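Side-chain contacts in aminotransferase class-III (Ochrobactrum anthropi, PDB 5GHG), which probably transfers amino groups between amines and carbonyl compounds as an omega-transaminase, cycling its vitamin B6 cofactor between pyridoxal and pyridoxamine forms: residues R11-H16 with E29-I34; A407-R412 with L423-P428. The protein carries 1 engineered substitution. All blocks are in the same frame, centred on the assembly; numbering follows the deposited sequence.

Interaction 1 (R11-H16 with E29-I34); sequences RDIRYH and EGPLVI
The carboxylate of D12 and the ring of P31 meet by van der Waals contact: D12 OD1 lies 3.4 Å from P31 CG, and D12 CB rests 3.8 Å from the same ring carbon. The aspartate and the proline run antiparallel and overlap side by side. With CG anti to its backbone N (chi1 -173°), D12 reaches out of helix 8-15 toward the loop leading into strand 32-38. The apolar part of the contact belongs to I13, whose CD1 sits 3.6 Å from G30 CA. G30 follows helix 23-29 with a positive phi of 73°, and a side chain there would crowd both I13 CD1 and the P31 ring.

The polar side of the contact is gathered on D12. H16 ND1, one helical turn on, donates to D12 OD2 over 2.9 Å at 164°; the oxygen lies in the imidazole plane and is met on its syn side, though the donor stands well out of the carboxylate plane. H18 NE2 holds D12 OD1, and S90 of the second subunit bonds to D12 OD2. Replacing the aspartate with an alanine would probably leave H16 and H18 without their shared partner and uncover one side of the P31 ring.

L32 to I34 pair in parallel with a strand of the second subunit, continuing the sheet across the dimer interface. Beside this junction, one buried carboxylate both packs on a proline and anchors two histidines; its negative charge probably favours the H16 tautomer that carries a proton on ND1 and may raise the affinity of the imidazoles for a second one.

Interaction 2 (A407-R412 with L423-P428); sequences AVLQER and LAFCPP
A 3.0 Å backbone hydrogen bond from R412 N to V408 O closes the last turn of helix 400-411, the turn that carries L409 against F425 and L423. Across the contact the chemistry is wholly apolar, and one methyl group makes all of it. L409 CD2 lies 4.0 Å from F425 CZ and 4.1 Å from F425 CE1, so it meets the far end of the phenyl ring. The same methyl approaches L423 CD1 more loosely, at 4.5 Å.

L409 and F425 reach for each other head-on from helix and strand. A chi1 of -171° swings the leucine's CG away from its own N and carries the branched end off the helix toward the strand. F425 starts out to the side, but its length brings the CZ end of the ring over to the helix, and L423 reaches the methyl from two residues earlier on the same strand.

Helix 400-411 packs here on the mixed sheet of the smaller domain of a fold type I, class III aminotransferase. Strand 422-425 lies inside that sheet, with backbone bonds between L423 and V383 and between A424 and R417 tying it to its neighbours. After the helix the chain runs through strand 414-419 and returns antiparallel as 422-425, so the helix covers the hairpin that follows it.

L409 also touches V414 and S416 on the first strand of that hairpin. Helix 433-455 borders the contact as well, through T446 against L409 and L443 against L423, while R412 NH2 forms a salt bridge with D449 on that helix.

Overall arrangement
Both contacts are buried and reach the same mixed sheet, but at different depths. Interaction 1 joins an N-terminal helix to the approach of edge strand 32-38, about 26 Å from the chain centre, where the second subunit extends the sheet. Interaction 2 sets a helix on the interior strand 422-425, about 17 Å from that centre. Their chemistry follows: at the dimer interface a buried carboxylate with histidine and intersubunit partners accompanies the packing, whereas within the domain only hydrocarbon meets hydrocarbon across the two segments. Although their centres stand 21 Å apart, the two contacts touch where L32 CD2 packs 3.8 Å from Q410 NE2.

Interaction 1 (R11-H16 with E29-I34)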
loop_
_atom_site.group_PDB
_atom_site.type_symbol
_atom_site.label_atom_id
_atom_site.label_comp_id
_atom_site.label_asym_id
_atom_site.label_seq_id
_atom_site.Cartn_x
_atom_site.Cartn_y
_atom_site.Cartn_z
ATOM N N ARG B 11 -13.555 20.306 8.500
ATOM C CA ARG B 11 -12.227 20.227 7.924
ATOM C C ARG B 11 -12.030 18.921 7.150
ATOM O O ARG B 11 -11.377 18.911 6.106
ATOM C CB ARG B 11 -11.159 20.396 9.003
ATOM C CG ARG B 11 -11.122 21.831 9.536
ATOM C CD ARG B 11 -9.891 22.082 10.390
ATOM N NE ARG B 11 -10.000 21.404 11.658
ATOM C CZ ARG B 11 -9.106 20.551 12.151
ATOM N NH1 ARG B 11 -8.014 20.272 11.489
ATOM N NH2 ARG B 11 -9.323 19.996 13.324
ATOM N N ASP B 12 -12.599 17.822 7.644
ATOM C CA ASP B 12 -12.576 16.576 6.886
ATOM C C ASP B 12 -13.251 16.759 5.524
ATOM O O ASP B 12 -12.723 16.340 4.487
ATOM C CB ASP B 12 -13.264 15.465 7.684
ATOM C CG ASP B 12 -13.118 14.094 7.025
ATOM O OD1 ASP B 12 -13.992 13.742 6.209
ATOM O OD2 ASP B 12 -12.113 13.376 7.295
ATOM N N ILE B 13 -14.431 17.403 5.507
ATOM C CA ILE B 13 -15.124 17.650 4.258
ATOM C C ILE B 13 -14.250 18.453 3.301
ATOM O O ILE B 13 -14.198 18.183 2.094
ATOM C CB ILE B 13 -16.460 18.376 4.513
ATOM C CG1 ILE B 13 -17.483 17.424 5.148
ATOM C CG2 ILE B 13 -16.966 19.050 3.225
ATOM C CD1 ILE B 13 -18.611 18.166 5.857
ATOM N N ARG B 14 -13.559 19.462 3.823
ATOM C CA ARG B 14 -12.816 20.375 2.974
ATOM C C ARG B 14 -11.584 19.718 2.354
ATOM O O ARG B 14 -11.241 19.999 1.195
ATOM C CB ARG B 14 -12.420 21.616 3.776
ATOM C CG ARG B 14 -12.080 22.854 2.965
ATOM C CD ARG B 14 -11.960 24.060 3.918
ATOM N NE ARG B 14 -13.075 24.085 4.830
ATOM C CZ ARG B 14 -13.014 24.344 6.142
ATOM N NH1 ARG B 14 -11.868 24.637 6.734
ATOM N NH2 ARG B 14 -14.136 24.329 6.857
ATOM N N TYR B 15 -10.888 18.859 3.106
ATOM C CA TYR B 15 -9.522 18.491 2.727
ATOM C C TYR B 15 -9.273 17.019 2.461
ATOM O O TYR B 15 -8.224 16.691 1.912
ATOM C CB TYR B 15 -8.532 18.944 3.815
ATOM C CG TYR B 15 -8.594 20.426 4.069
ATOM C CD1 TYR B 15 -8.298 21.323 3.052
ATOM C CD2 TYR B 15 -8.958 20.934 5.319
ATOM C CE1 TYR B 15 -8.346 22.698 3.268
ATOM C CE2 TYR B 15 -9.007 22.283 5.555
ATOM C CZ TYR B 15 -8.702 23.171 4.516
ATOM O OH TYR B 15 -8.760 24.523 4.726
ATOM N N HIS B 16 -10.174 16.128 2.837
ATOM C CA HIS B 16 -9.860 14.704 2.915
ATOM C C HIS B 16 -10.738 13.895 1.944
ATOM O O HIS B 16 -11.956 13.802 2.139
ATOM C CB HIS B 16 -10.054 14.212 4.343
ATOM C CG HIS B 16 -9.702 12.772 4.525
ATOM N ND1 HIS B 16 -10.260 11.989 5.500
ATOM C CD2 HIS B 16 -8.863 11.965 3.828
ATOM C CE1 HIS B 16 -9.768 10.760 5.416
ATOM N NE2 HIS B 16 -8.924 10.721 4.402
ATOM N N GLU B 29 -22.997 15.438 4.299
ATOM C CA GLU B 29 -23.228 14.869 5.632
ATOM C C GLU B 29 -22.017 14.938 6.558
ATOM O O GLU B 29 -22.194 14.967 7.763
ATOM C CB GLU B 29 -23.684 13.416 5.521
ATOM C CG GLU B 29 -24.994 13.273 4.748
ATOM C CD GLU B 29 -25.304 11.830 4.380
ATOM O OE1 GLU B 29 -26.221 11.613 3.551
ATOM O OE2 GLU B 29 -24.616 10.919 4.906
ATOM N N GLY B 30 -20.797 14.976 6.021
ATOM C CA GLY B 30 -19.620 14.900 6.847
ATOM C C GLY B 30 -19.427 13.488 7.389
ATOM O O GLY B 30 -20.300 12.630 7.250
ATOM N N PRO B 31 -18.273 13.228 8.002
ATOM C CA PRO B 31 -17.992 11.905 8.552
ATOM C C PRO B 31 -18.511 11.783 9.989
ATOM O O PRO B 31 -18.855 12.779 10.638
ATOM C CB PRO B 31 -16.457 11.863 8.549
ATOM C CG PRO B 31 -16.090 13.278 8.878
ATOM C CD PRO B 31 -17.141 14.150 8.200
ATOM N N LEU B 32 -18.549 10.552 10.477
ATOM C CA LEU B 32 -18.570 10.278 11.905
ATOM C C LEU B 32 -17.121 10.149 12.372
ATOM O O LEU B 32 -16.389 9.286 11.882
ATOM C CB LEU B 32 -19.343 8.988 12.206
ATOM C CG LEU B 32 -19.372 8.622 13.698
ATOM C CD1 LEU B 32 -20.178 9.618 14.486
ATOM C CD2 LEU B 32 -19.920 7.228 13.914
ATOM N N VAL B 33 -16.705 10.992 13.319
ATOM C CA VAL B 33 -15.297 11.065 13.722
ATOM C C VAL B 33 -15.114 10.253 15.004
ATOM O O VAL B 33 -15.787 10.511 16.013
ATOM C CB VAL B 33 -14.843 12.517 13.902
ATOM C CG1 VAL B 33 -13.350 12.585 14.167
ATOM C CG2 VAL B 33 -15.196 13.346 12.639
ATOM N N ILE B 34 -14.206 9.277 14.976
ATOM C CA ILE B 34 -13.938 8.421 16.134
ATOM C C ILE B 34 -12.757 9.006 16.907
ATOM O O ILE B 34 -11.761 9.423 16.311
ATOM C CB ILE B 34 -13.650 6.975 15.709
ATOM C CG1 ILE B 34 -14.844 6.438 14.920
ATOM C CG2 ILE B 34 -13.336 6.116 16.909
ATOM C CD1 ILE B 34 -16.137 6.428 15.709
#

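Interaction 2 (A407-R412 with L423-P428)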
loop_
_atom_site.group_PDB
_atom_site.type_symbol
_atom_site.label_atom_id
_atom_site.label_comp_id
_atom_site.label_asym_id
_atom_site.label_seq_id
_atom_site.Cartn_x
_atom_site.Cartn_y
_atom_site.Cartn_z
ATOM N N ALA B 407 -28.072 1.382 10.275
ATOM C CA ALA B 407 -28.219 2.675 10.942
ATOM C C ALA B 407 -28.923 2.537 12.292
ATOM O O ALA B 407 -28.542 3.186 13.273
ATOM C CB ALA B 407 -28.967 3.649 10.035
ATOM N N VAL B 408 -29.960 1.702 12.357
ATOM C CA VAL B 408 -30.651 1.483 13.623
ATOM C C VAL B 408 -29.740 0.767 14.616
ATOM O O VAL B 408 -29.692 1.108 15.801
ATOM C CB VAL B 408 -31.955 0.697 13.398
ATOM C CG1 VAL B 408 -32.539 0.270 14.750
ATOM C CG2 VAL B 408 -32.948 1.537 12.646
ATOM N N LEU B 409 -28.994 -0.228 14.142
ATOM C CA LEU B 409 -28.073 -0.928 15.021
ATOM C C LEU B 409 -27.029 0.036 15.606
ATOM O O LEU B 409 -26.678 -0.063 16.790
ATOM C CB LEU B 409 -27.399 -2.068 14.265
ATOM C CG LEU B 409 -26.553 -3.085 14.992
ATOM C CD1 LEU B 409 -27.297 -3.719 16.148
ATOM C CD2 LEU B 409 -26.097 -4.168 14.010
ATOM N N GLN B 410 -26.541 0.980 14.796
ATOM C CA GLN B 410 -25.611 1.984 15.302
ATOM C C GLN B 410 -26.266 2.890 16.352
ATOM O O GLN B 410 -25.627 3.274 17.336
ATOM C CB GLN B 410 -25.047 2.819 14.148
ATOM C CG GLN B 410 -24.035 3.892 14.581
ATOM C CD GLN B 410 -23.458 4.623 13.378
ATOM O OE1 GLN B 410 -23.083 3.988 12.393
ATOM N NE2 GLN B 410 -23.446 5.952 13.417
ATOM N N GLU B 411 -27.542 3.234 16.155
ATOM C CA GLU B 411 -28.279 3.953 17.190
ATOM C C GLU B 411 -28.320 3.162 18.496
ATOM O O GLU B 411 -28.342 3.750 19.579
ATOM C CB GLU B 411 -29.716 4.237 16.744
ATOM C CG GLU B 411 -29.882 5.207 15.608
ATOM C CD GLU B 411 -31.360 5.390 15.248
ATOM O OE1 GLU B 411 -31.793 4.882 14.175
ATOM O OE2 GLU B 411 -32.112 5.971 16.083
ATOM N N ARG B 412 -28.387 1.841 18.410
ATOM C CA ARG B 412 -28.400 0.984 19.573
ATOM C C ARG B 412 -26.989 0.641 20.070
ATOM O O ARG B 412 -26.832 -0.269 20.890
ATOM C CB ARG B 412 -29.183 -0.297 19.270
ATOM C CG ARG B 412 -30.684 -0.059 19.200
ATOM C CD ARG B 412 -31.461 -1.284 18.758
ATOM N NE ARG B 412 -32.908 -1.093 18.884
ATOM C CZ ARG B 412 -33.580 -1.288 20.010
ATOM N NH1 ARG B 412 -32.935 -1.689 21.115
ATOM N NH2 ARG B 412 -34.890 -1.089 20.032
ATOM N N LEU B 423 -25.783 -7.887 7.075
ATOM C CA LEU B 423 -25.072 -7.311 8.220
ATOM C C LEU B 423 -24.009 -8.294 8.697
ATOM O O LEU B 423 -24.309 -9.463 8.941
ATOM C CB LEU B 423 -26.034 -7.023 9.372
ATOM C CG LEU B 423 -27.186 -6.069 9.081
ATOM C CD1 LEU B 423 -28.009 -5.871 10.344
ATOM C CD2 LEU B 423 -26.656 -4.758 8.553
ATOM N N ALA B 424 -22.774 -7.816 8.842
ATOM C CA ALA B 424 -21.680 -8.694 9.253
ATOM C C ALA B 424 -21.337 -8.481 10.718
ATOM O O ALA B 424 -21.513 -7.396 11.275
ATOM C CB ALA B 424 -20.433 -8.467 8.400
ATOM N N PHE B 425 -20.845 -9.541 11.345
ATOM C CA PHE B 425 -20.370 -9.502 12.716
ATOM C C PHE B 425 -19.006 -10.188 12.747
ATOM O O PHE B 425 -18.862 -11.316 12.274
ATOM C CB PHE B 425 -21.375 -10.151 13.649
ATOM C CG PHE B 425 -22.686 -9.441 13.647
ATOM C CD1 PHE B 425 -22.938 -8.426 14.548
ATOM C CD2 PHE B 425 -23.630 -9.720 12.665
ATOM C CE1 PHE B 425 -24.128 -7.732 14.517
ATOM C CE2 PHE B 425 -24.816 -9.026 12.621
ATOM C CZ PHE B 425 -25.074 -8.028 13.545
ATOM N N CYS B 426 -18.009 -9.480 13.262
ATOM C CA CYS B 426 -16.637 -9.962 13.287
ATOM C C CYS B 426 -15.928 -9.276 14.451
ATOM O O CYS B 426 -15.020 -8.458 14.258
ATOM C CB CYS B 426 -15.951 -9.655 11.950
ATOM S SG CYS B 426 -14.266 -10.235 11.756
ATOM N N PRO B 427 -16.357 -9.562 15.679
ATOM C CA PRO B 427 -15.898 -8.773 16.834
ATOM C C PRO B 427 -14.498 -9.166 17.270
ATOM O O PRO B 427 -13.966 -10.200 16.835
ATOM C CB PRO B 427 -16.943 -9.091 17.909
ATOM C CG PRO B 427 -17.398 -10.509 17.558
ATOM C CD PRO B 427 -17.425 -10.510 16.037
ATOM N N PRO B 428 -13.863 -8.360 18.122
ATOM C CA PRO B 428 -12.490 -8.650 18.526
ATOM C C PRO B 428 -12.378 -9.997 19.241
ATOM O O PRO B 428 -13.316 -10.457 19.891
ATOM C CB PRO B 428 -12.126 -7.483 19.439
ATOM C CG PRO B 428 -13.049 -6.371 19.018
ATOM C CD PRO B 428 -14.335 -7.063 18.650
#